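Local coordinates for protein 11R-lipoxygenase (Gersemia fruticosa, PDB 3VF1) that probably catalyses, as a calcium-dependent non-heme iron lipoxygenase, the addition of molecular oxygen to polyunsaturated fatty acids, at residues Arg252-Gly264 with Leu335-Ile347. Sequence-based numbering, arbitrary orientation.
Sequences RDDVWFGSQFLNG and LFYLKNNDDIIPI
Phe336 turns the edge of its ring onto one face of Phe261, a T-shaped pair with centroids 5.1 Å apart and planes at 61°. The contact falls near the rim of the Phe261 ring, where CE1 lies 3.9 Å from CZ of Phe336. Arg380, on helix 369-410, makes a cation-pi contact with Phe261 as well. Putting an alanine at Phe261 would probably open a gap beside the Phe336 edge and leave Arg380 without its aromatic partner. Next to this pair, Phe257 brings CD2 to 3.6 Å from CG of Pro346; its CG stands anti to the backbone N (chi1 -176°), which carries the ring toward the proline although its CB does not point that way. One residue past Phe261, Leu262 CD1 and Ile344 CG1 meet tip to tip; near the start of the helix, Val255 spreads its two methyls, CG1 on the carboxylate of Asp343 and CG2 on Ile345 CG2. Here a short helix, 254-263, lies across a beta hairpin of the lipoxygenase domain's five-stranded antiparallel sheet, its axis at 107° to strand 344-347 and 6.2 Å from it. Gly258 permits that closeness: a CB there would collide with Ile344 O, and instead its CA sends a nearly straight C-H...O contact to that oxygen (3.5 Å). No direct hydrogen bond joins helix and hairpin; a water bridges them, donating to Val255 O at 2.9 Å and to Ile344 O at 3.2 Å. Two acidic side chains find charged mates beyond the contact, Asp254 in Lys376 and Asp343 in Lys489. Ahead of the helix, Asp253 serves as N-cap, its OD1 accepting from Val255 N from above the carboxylate plane.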
loop_
_atom_site.group_PDB
_atom_site.type_symbol
_atom_site.label_atom_id
_atom_site.label_comp_id
_atom_site.label_asym_id
_atom_site.label_seq_id
_atom_site.Cartn_x
_atom_site.Cartn_y
_atom_site.Cartn_z
ATOM N N ARG A 252 -27.830 -4.723 -6.861
ATOM C CA ARG A 252 -28.611 -4.841 -8.092
ATOM C C ARG A 252 -28.914 -3.481 -8.719
ATOM O O ARG A 252 -29.213 -3.392 -9.908
ATOM C CB ARG A 252 -29.929 -5.574 -7.825
ATOM C CG ARG A 252 -29.777 -7.009 -7.340
ATOM C CD ARG A 252 -31.079 -7.509 -6.731
ATOM N NE ARG A 252 -30.971 -8.859 -6.178
ATOM C CZ ARG A 252 -31.344 -9.976 -6.802
ATOM N NH1 ARG A 252 -31.860 -9.937 -8.025
ATOM N NH2 ARG A 252 -31.200 -11.144 -6.195
ATOM N N ASP A 253 -28.835 -2.423 -7.917
ATOM C CA ASP A 253 -29.208 -1.085 -8.365
ATOM C C ASP A 253 -28.165 -0.495 -9.316
ATOM O O ASP A 253 -26.979 -0.440 -8.994
ATOM C CB ASP A 253 -29.387 -0.167 -7.154
ATOM C CG ASP A 253 -30.117 1.120 -7.493
ATOM O OD1 ASP A 253 -30.107 1.525 -8.676
ATOM O OD2 ASP A 253 -30.702 1.729 -6.572
ATOM N N ASP A 254 -28.616 -0.053 -10.488
ATOM C CA ASP A 254 -27.725 0.552 -11.476
ATOM C C ASP A 254 -26.975 1.757 -10.915
ATOM O O ASP A 254 -25.837 2.022 -11.304
ATOM C CB ASP A 254 -28.507 0.973 -12.724
ATOM C CG ASP A 254 -28.764 -0.184 -13.675
ATOM O OD1 ASP A 254 -28.197 -1.278 -13.462
ATOM O OD2 ASP A 254 -29.527 0.004 -14.646
ATOM N N VAL A 255 -27.613 2.492 -10.008
ATOM C CA VAL A 255 -26.980 3.656 -9.402
ATOM C C VAL A 255 -25.838 3.219 -8.490
ATOM O O VAL A 255 -24.750 3.797 -8.521
ATOM C CB VAL A 255 -27.987 4.498 -8.603
ATOM C CG1 VAL A 255 -27.263 5.536 -7.750
ATOM C CG2 VAL A 255 -28.973 5.172 -9.543
ATOM N N TRP A 256 -26.091 2.197 -7.681
ATOM C CA TRP A 256 -25.054 1.635 -6.825
ATOM C C TRP A 256 -23.935 1.057 -7.679
ATOM O O TRP A 256 -22.757 1.268 -7.401
ATOM C CB TRP A 256 -25.634 0.546 -5.921
ATOM C CG TRP A 256 -24.583 -0.258 -5.223
ATOM C CD1 TRP A 256 -23.930 -1.350 -5.712
ATOM C CD2 TRP A 256 -24.056 -0.033 -3.909
ATOM N NE1 TRP A 256 -23.032 -1.821 -4.786
ATOM C CE2 TRP A 256 -23.091 -1.029 -3.669
ATOM C CE3 TRP A 256 -24.308 0.916 -2.912
ATOM C CZ2 TRP A 256 -22.374 -1.106 -2.474
ATOM C CZ3 TRP A 256 -23.598 0.838 -1.725
ATOM C CH2 TRP A 256 -22.643 -0.165 -1.517
ATOM N N PHE A 257 -24.317 0.334 -8.726
ATOM C CA PHE A 257 -23.360 -0.296 -9.630
ATOM C C PHE A 257 -22.366 0.723 -10.173
ATOM O O PHE A 257 -21.156 0.534 -10.083
ATOM C CB PHE A 257 -24.100 -0.964 -10.788
ATOM C CG PHE A 257 -23.205 -1.719 -11.727
ATOM C CD1 PHE A 257 -22.855 -3.031 -11.460
ATOM C CD2 PHE A 257 -22.723 -1.124 -12.880
ATOM C CE1 PHE A 257 -22.034 -3.733 -12.319
ATOM C CE2 PHE A 257 -21.900 -1.822 -13.746
ATOM C CZ PHE A 257 -21.556 -3.128 -13.464
ATOM N N GLY A 258 -22.890 1.805 -10.738
ATOM C CA GLY A 258 -22.056 2.860 -11.280
ATOM C C GLY A 258 -21.120 3.435 -10.236
ATOM O O GLY A 258 -19.946 3.687 -10.515
ATOM N N SER A 259 -21.635 3.632 -9.026
ATOM C CA SER A 259 -20.859 4.261 -7.962
ATOM C C SER A 259 -19.708 3.376 -7.485
ATOM O O SER A 259 -18.772 3.863 -6.860
ATOM C CB SER A 259 -21.764 4.632 -6.782
ATOM O OG SER A 259 -22.147 3.491 -6.034
ATOM N N GLN A 260 -19.775 2.081 -7.782
ATOM C CA GLN A 260 -18.722 1.155 -7.371
ATOM C C GLN A 260 -17.436 1.365 -8.166
ATOM O O GLN A 260 -16.365 0.924 -7.751
ATOM C CB GLN A 260 -19.187 -0.296 -7.514
ATOM C CG GLN A 260 -20.257 -0.704 -6.517
ATOM C CD GLN A 260 -19.849 -0.428 -5.083
ATOM O OE1 GLN A 260 -19.176 -1.241 -4.449
ATOM N NE2 GLN A 260 -20.251 0.728 -4.566
ATOM N N PHE A 261 -17.543 2.035 -9.309
ATOM C CA PHE A 261 -16.374 2.336 -10.128
ATOM C C PHE A 261 -15.730 3.645 -9.686
ATOM O O PHE A 261 -14.656 4.010 -10.161
ATOM C CB PHE A 261 -16.761 2.405 -11.608
ATOM C CG PHE A 261 -17.120 1.072 -12.199
ATOM C CD1 PHE A 261 -18.388 0.538 -12.024
ATOM C CD2 PHE A 261 -16.191 0.350 -12.926
ATOM C CE1 PHE A 261 -18.718 -0.691 -12.564
ATOM C CE2 PHE A 261 -16.516 -0.880 -13.469
ATOM C CZ PHE A 261 -17.782 -1.399 -13.288
ATOM N N LEU A 262 -16.392 4.344 -8.769
ATOM C CA LEU A 262 -15.877 5.594 -8.227
ATOM C C LEU A 262 -15.492 5.442 -6.758
ATOM O O LEU A 262 -14.445 5.917 -6.330
ATOM C CB LEU A 262 -16.929 6.699 -8.347
ATOM C CG LEU A 262 -17.396 7.082 -9.749
ATOM C CD1 LEU A 262 -18.459 8.163 -9.656
ATOM C CD2 LEU A 262 -16.231 7.546 -10.604
ATOM N N ASN A 263 -16.349 4.775 -5.991
ATOM C CA ASN A 263 -16.203 4.730 -4.543
ATOM C C ASN A 263 -16.112 3.306 -4.011
ATOM O O ASN A 263 -16.408 3.049 -2.844
ATOM C CB ASN A 263 -17.376 5.459 -3.887
ATOM C CG ASN A 263 -17.536 6.877 -4.401
ATOM O OD1 ASN A 263 -16.555 7.601 -4.576
ATOM N ND2 ASN A 263 -18.778 7.278 -4.657
ATOM N N GLY A 264 -15.704 2.381 -4.872
ATOM C CA GLY A 264 -15.462 1.014 -4.455
ATOM C C GLY A 264 -14.020 0.841 -4.026
ATOM O O GLY A 264 -13.527 1.583 -3.180
ATOM N N LEU A 335 -20.138 1.546 -20.719
ATOM C CA LEU A 335 -20.434 2.949 -20.965
ATOM C C LEU A 335 -21.365 3.459 -19.877
ATOM O O LEU A 335 -22.328 2.788 -19.511
ATOM C CB LEU A 335 -21.073 3.131 -22.341
ATOM C CG LEU A 335 -20.982 4.541 -22.927
ATOM C CD1 LEU A 335 -19.536 4.892 -23.256
ATOM C CD2 LEU A 335 -21.859 4.666 -24.161
ATOM N N PHE A 336 -21.069 4.645 -19.357
ATOM C CA PHE A 336 -21.837 5.209 -18.258
ATOM C C PHE A 336 -22.350 6.601 -18.603
ATOM O O PHE A 336 -21.794 7.287 -19.457
ATOM C CB PHE A 336 -20.985 5.268 -16.989
ATOM C CG PHE A 336 -20.494 3.926 -16.525
ATOM C CD1 PHE A 336 -19.476 3.275 -17.201
ATOM C CD2 PHE A 336 -21.043 3.317 -15.410
ATOM C CE1 PHE A 336 -19.019 2.041 -16.777
ATOM C CE2 PHE A 336 -20.589 2.083 -14.981
ATOM C CZ PHE A 336 -19.575 1.445 -15.668
ATOM N N TYR A 337 -23.419 7.005 -17.926
ATOM C CA TYR A 337 -24.035 8.304 -18.147
ATOM C C TYR A 337 -24.070 9.087 -16.843
ATOM O O TYR A 337 -24.404 8.540 -15.796
ATOM C CB TYR A 337 -25.457 8.120 -18.676
ATOM C CG TYR A 337 -26.163 9.407 -19.040
ATOM C CD1 TYR A 337 -25.775 10.143 -20.149
ATOM C CD2 TYR A 337 -27.233 9.872 -18.290
ATOM C CE1 TYR A 337 -26.420 11.310 -20.494
ATOM C CE2 TYR A 337 -27.889 11.043 -18.628
ATOM C CZ TYR A 337 -27.476 11.756 -19.731
ATOM O OH TYR A 337 -28.120 12.920 -20.081
ATOM N N LEU A 338 -23.717 10.366 -16.909
ATOM C CA LEU A 338 -23.770 11.233 -15.739
ATOM C C LEU A 338 -25.156 11.855 -15.620
ATOM O O LEU A 338 -25.490 12.791 -16.341
ATOM C CB LEU A 338 -22.709 12.329 -15.835
ATOM C CG LEU A 338 -22.709 13.361 -14.704
ATOM C CD1 LEU A 338 -22.396 12.708 -13.367
ATOM C CD2 LEU A 338 -21.720 14.474 -15.005
ATOM N N LYS A 339 -25.958 11.323 -14.707
ATOM C CA LYS A 339 -27.328 11.789 -14.530
ATOM C C LYS A 339 -27.370 13.226 -14.024
ATOM O O LYS A 339 -26.360 13.771 -13.584
ATOM C CB LYS A 339 -28.078 10.869 -13.567
ATOM C CG LYS A 339 -28.267 9.456 -14.095
ATOM C CD LYS A 339 -28.839 8.528 -13.033
ATOM C CE LYS A 339 -30.222 8.966 -12.583
ATOM N NZ LYS A 339 -30.757 8.080 -11.511
ATOM N N ASN A 340 -28.549 13.832 -14.094
ATOM C CA ASN A 340 -28.723 15.224 -13.703
ATOM C C ASN A 340 -28.463 15.436 -12.215
ATOM O O ASN A 340 -28.112 16.537 -11.790
ATOM C CB ASN A 340 -30.135 15.697 -14.053
ATOM C CG ASN A 340 -30.275 17.207 -14.002
ATOM O OD1 ASN A 340 -29.284 17.934 -14.005
ATOM N ND2 ASN A 340 -31.513 17.684 -13.962
ATOM N N ASN A 341 -28.634 14.377 -11.427
ATOM C CA ASN A 341 -28.431 14.454 -9.984
ATOM C C ASN A 341 -27.047 13.960 -9.563
ATOM O O ASN A 341 -26.812 13.698 -8.383
ATOM C CB ASN A 341 -29.514 13.659 -9.251
ATOM C CG ASN A 341 -29.361 12.163 -9.428
ATOM O OD1 ASN A 341 -28.619 11.700 -10.294
ATOM N ND2 ASN A 341 -30.071 11.394 -8.607
ATOM N N ASP A 342 -26.151 13.821 -10.538
ATOM C CA ASP A 342 -24.737 13.523 -10.289
ATOM C C ASP A 342 -24.433 12.042 -10.040
ATOM O O ASP A 342 -23.298 11.686 -9.723
ATOM C CB ASP A 342 -24.193 14.377 -9.137
ATOM C CG ASP A 342 -24.168 15.857 -9.474
ATOM O OD1 ASP A 342 -23.599 16.214 -10.529
ATOM O OD2 ASP A 342 -24.723 16.660 -8.692
ATOM N N ASP A 343 -25.436 11.181 -10.185
ATOM C CA ASP A 343 -25.197 9.739 -10.173
ATOM C C ASP A 343 -24.802 9.278 -11.566
ATOM O O ASP A 343 -25.385 9.721 -12.555
ATOM C CB ASP A 343 -26.452 8.980 -9.739
ATOM C CG ASP A 343 -26.787 9.186 -8.275
ATOM O OD1 ASP A 343 -25.864 9.485 -7.486
ATOM O OD2 ASP A 343 -27.975 9.039 -7.913
ATOM N N ILE A 344 -23.813 8.393 -11.651
ATOM C CA ILE A 344 -23.486 7.771 -12.928
ATOM C C ILE A 344 -24.111 6.380 -13.002
ATOM O O ILE A 344 -24.099 5.630 -12.026
ATOM C CB ILE A 344 -21.964 7.680 -13.184
ATOM C CG1 ILE A 344 -21.284 6.759 -12.171
ATOM C CG2 ILE A 344 -21.334 9.065 -13.146
ATOM C CD1 ILE A 344 -20.069 6.060 -12.728
ATOM N N ILE A 345 -24.672 6.051 -14.159
ATOM C CA ILE A 345 -25.296 4.751 -14.360
ATOM C C ILE A 345 -24.739 4.076 -15.602
ATOM O O ILE A 345 -24.394 4.747 -16.571
ATOM C CB ILE A 345 -26.821 4.877 -14.530
ATOM C CG1 ILE A 345 -27.147 5.920 -15.605
ATOM C CG2 ILE A 345 -27.473 5.241 -13.209
ATOM C CD1 ILE A 345 -28.603 5.954 -16.010
ATOM N N PRO A 346 -24.659 2.739 -15.579
ATOM C CA PRO A 346 -24.269 1.982 -16.769
ATOM C C PRO A 346 -25.393 2.011 -17.799
ATOM O O PRO A 346 -26.553 1.848 -17.428
ATOM C CB PRO A 346 -24.077 0.566 -16.227
ATOM C CG PRO A 346 -25.010 0.490 -15.068
ATOM C CD PRO A 346 -24.993 1.855 -14.448
ATOM N N ILE A 347 -25.062 2.225 -19.067
ATOM C CA ILE A 347 -26.080 2.276 -20.109
ATOM C C ILE A 347 -25.798 1.321 -21.268
ATOM O O ILE A 347 -26.662 1.103 -22.113
ATOM C CB ILE A 347 -26.242 3.707 -20.663
ATOM C CG1 ILE A 347 -24.927 4.200 -21.273
ATOM C CG2 ILE A 347 -26.704 4.645 -19.562
ATOM C CD1 ILE A 347 -25.056 5.525 -21.998
HETATM O O HOH W 1 -23.886 6.560 -8.980
#